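Local coordinates for protein collectin placenta 1 (Mus musculus, PDB 2OX9) that acts as a scavenger receptor whose C-type lectin domain binds the leukocyte surface glycan Lewis(x), probably through a calcium ion, at residues A[36-41]-A[126-131]. Numbering follows the deposited sequence.
Sequences KSSHLV and FICEKE. With CA (calcium ion), chain L.
H39 and E129 form an antiparallel hydrogen-bonded pair, H39 N reaching E129 O at 3.1 Å and E129 N reaching H39 O at 2.8 Å. Their side chains run side by side on one face of the sheet, ring and carboxylate planes 47° apart. H39 CG lies between its backbone N and carbonyl carbon (chi1 61°). E129 O sits above one ring face, offset toward the rim and nearest CD2, while CE1 approaches E129 OE1 at 3.3 Å. The ring's rotation is fixed by ND1, which donates nearly in the ring plane but meets L40 O from above its carbonyl plane. E129 extends to bind a calcium ion through OE1 and OE2 (2.7 and 2.5 Å), and V41 CG2 packs crosswise against OE1. V41 N hydrogen-bonds I127 O, and V41 CB rests on I127 CG2 at 3.8 Å. K130 stretches past S38, its NZ making a weak hydrogen bond to K36 O. F42 O, N44 and E48 complete the calcium's protein ligands; K15 NZ hydrogen-bonds E129 OE2. S38 OG, beside C128 CB, hydrogen-bonds C33 O. The C33-C128 disulfide ties helix 26-35 to strand 125-131, and the backbone ladder adds strand 39-40, as in the C-type lectin fold.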
loop_
_atom_site.group_PDB
_atom_site.type_symbol
_atom_site.label_atom_id
_atom_site.label_comp_id
_atom_site.label_asym_id
_atom_site.label_seq_id
_atom_site.Cartn_x
_atom_site.Cartn_y
_atom_site.Cartn_z
ATOM N N LYS A 36 13.301 -0.946 8.321
ATOM C CA LYS A 36 13.606 0.486 8.299
ATOM C C LYS A 36 12.868 1.222 9.422
ATOM O O LYS A 36 12.858 2.450 9.464
ATOM C CB LYS A 36 13.175 1.099 6.961
ATOM C CG LYS A 36 13.609 0.339 5.727
ATOM C CD LYS A 36 15.114 0.264 5.600
ATOM C CE LYS A 36 15.514 -0.591 4.392
ATOM N NZ LYS A 36 15.058 -2.017 4.529
ATOM N N SER A 37 12.252 0.469 10.327
ATOM C CA SER A 37 11.484 1.056 11.418
ATOM C C SER A 37 10.312 1.848 10.825
ATOM O O SER A 37 10.003 2.953 11.264
ATOM C CB SER A 37 12.363 1.978 12.272
ATOM O OG SER A 37 13.414 1.252 12.889
ATOM N N SER A 38 9.665 1.259 9.826
ATOM C CA SER A 38 8.523 1.877 9.165
ATOM C C SER A 38 7.505 0.793 8.837
ATOM O O SER A 38 7.739 -0.385 9.113
ATOM C CB SER A 38 8.974 2.580 7.875
ATOM O OG SER A 38 9.505 1.667 6.929
ATOM N N HIS A 39 6.384 1.187 8.244
ATOM C CA HIS A 39 5.356 0.227 7.862
ATOM C C HIS A 39 4.863 0.522 6.448
ATOM O O HIS A 39 5.016 1.641 5.955
ATOM C CB HIS A 39 4.173 0.293 8.836
ATOM C CG HIS A 39 3.497 1.626 8.880
ATOM N ND1 HIS A 39 2.582 2.031 7.928
ATOM C CD2 HIS A 39 3.630 2.663 9.739
ATOM C CE1 HIS A 39 2.186 3.260 8.199
ATOM N NE2 HIS A 39 2.805 3.667 9.293
ATOM N N LEU A 40 4.313 -0.487 5.781
ATOM C CA LEU A 40 3.762 -0.251 4.443
ATOM C C LEU A 40 2.761 0.879 4.666
ATOM O O LEU A 40 1.983 0.850 5.615
ATOM C CB LEU A 40 3.072 -1.505 3.917
ATOM C CG LEU A 40 4.019 -2.565 3.330
ATOM C CD1 LEU A 40 3.262 -3.863 3.091
ATOM C CD2 LEU A 40 4.611 -2.048 2.021
ATOM N N VAL A 41 2.793 1.876 3.793
ATOM C CA VAL A 41 1.946 3.059 3.913
ATOM C C VAL A 41 0.448 2.902 4.231
ATOM O O VAL A 41 -0.262 2.062 3.652
ATOM C CB VAL A 41 2.086 3.950 2.628
ATOM C CG1 VAL A 41 1.235 3.372 1.485
ATOM C CG2 VAL A 41 1.681 5.378 2.941
ATOM N N PHE A 126 6.616 -0.647 -3.681
ATOM C CA PHE A 126 5.873 -0.397 -2.462
ATOM C C PHE A 126 6.199 0.952 -1.839
ATOM O O PHE A 126 7.079 1.676 -2.311
ATOM C CB PHE A 126 6.139 -1.531 -1.452
ATOM C CG PHE A 126 7.594 -1.741 -1.136
ATOM C CD1 PHE A 126 8.211 -1.035 -0.108
ATOM C CD2 PHE A 126 8.350 -2.664 -1.861
ATOM C CE1 PHE A 126 9.563 -1.251 0.197
ATOM C CE2 PHE A 126 9.692 -2.884 -1.566
ATOM C CZ PHE A 126 10.300 -2.176 -0.532
ATOM N N ILE A 127 5.481 1.288 -0.775
ATOM C CA ILE A 127 5.698 2.563 -0.104
ATOM C C ILE A 127 5.768 2.370 1.406
ATOM O O ILE A 127 4.859 1.795 1.994
ATOM C CB ILE A 127 4.538 3.549 -0.384
ATOM C CG1 ILE A 127 4.313 3.692 -1.892
ATOM C CG2 ILE A 127 4.860 4.911 0.237
ATOM C CD1 ILE A 127 3.053 4.442 -2.229
ATOM N N CYS A 128 6.842 2.854 2.023
ATOM C CA CYS A 128 6.994 2.768 3.470
ATOM C C CYS A 128 6.679 4.124 4.078
ATOM O O CYS A 128 6.887 5.168 3.449
ATOM C CB CYS A 128 8.418 2.398 3.882
ATOM S SG CYS A 128 9.091 0.815 3.295
ATOM N N GLU A 129 6.194 4.108 5.315
ATOM C CA GLU A 129 5.855 5.336 6.004
ATOM C C GLU A 129 6.340 5.297 7.453
ATOM O O GLU A 129 6.287 4.261 8.120
ATOM C CB GLU A 129 4.337 5.557 5.969
ATOM C CG GLU A 129 3.868 6.720 6.828
ATOM C CD GLU A 129 2.360 6.932 6.798
ATOM O OE1 GLU A 129 1.603 5.985 6.485
ATOM O OE2 GLU A 129 1.928 8.054 7.107
ATOM N N LYS A 130 6.823 6.432 7.935
ATOM C CA LYS A 130 7.276 6.513 9.316
ATOM C C LYS A 130 7.326 7.953 9.792
ATOM O O LYS A 130 7.151 8.882 9.013
ATOM C CB LYS A 130 8.645 5.850 9.493
ATOM C CG LYS A 130 9.829 6.561 8.845
ATOM C CD LYS A 130 11.105 5.787 9.171
ATOM C CE LYS A 130 12.360 6.455 8.633
ATOM N NZ LYS A 130 13.591 5.679 8.999
ATOM N N GLU A 131 7.573 8.123 11.084
ATOM C CA GLU A 131 7.626 9.440 11.690
ATOM C C GLU A 131 8.963 10.126 11.489
ATOM O O GLU A 131 10.008 9.496 11.539
ATOM C CB GLU A 131 7.334 9.324 13.187
ATOM C CG GLU A 131 5.932 8.840 13.484
ATOM C CD GLU A 131 5.681 8.666 14.960
ATOM O OE1 GLU A 131 5.991 9.602 15.729
ATOM O OE2 GLU A 131 5.168 7.598 15.349
HETATM CA CA CA L . -0.494 7.716 6.756
HETATM O O HOH W 1 -0.506 9.490 8.121
HETATM O O HOH W 2 -0.602 6.513 8.798
#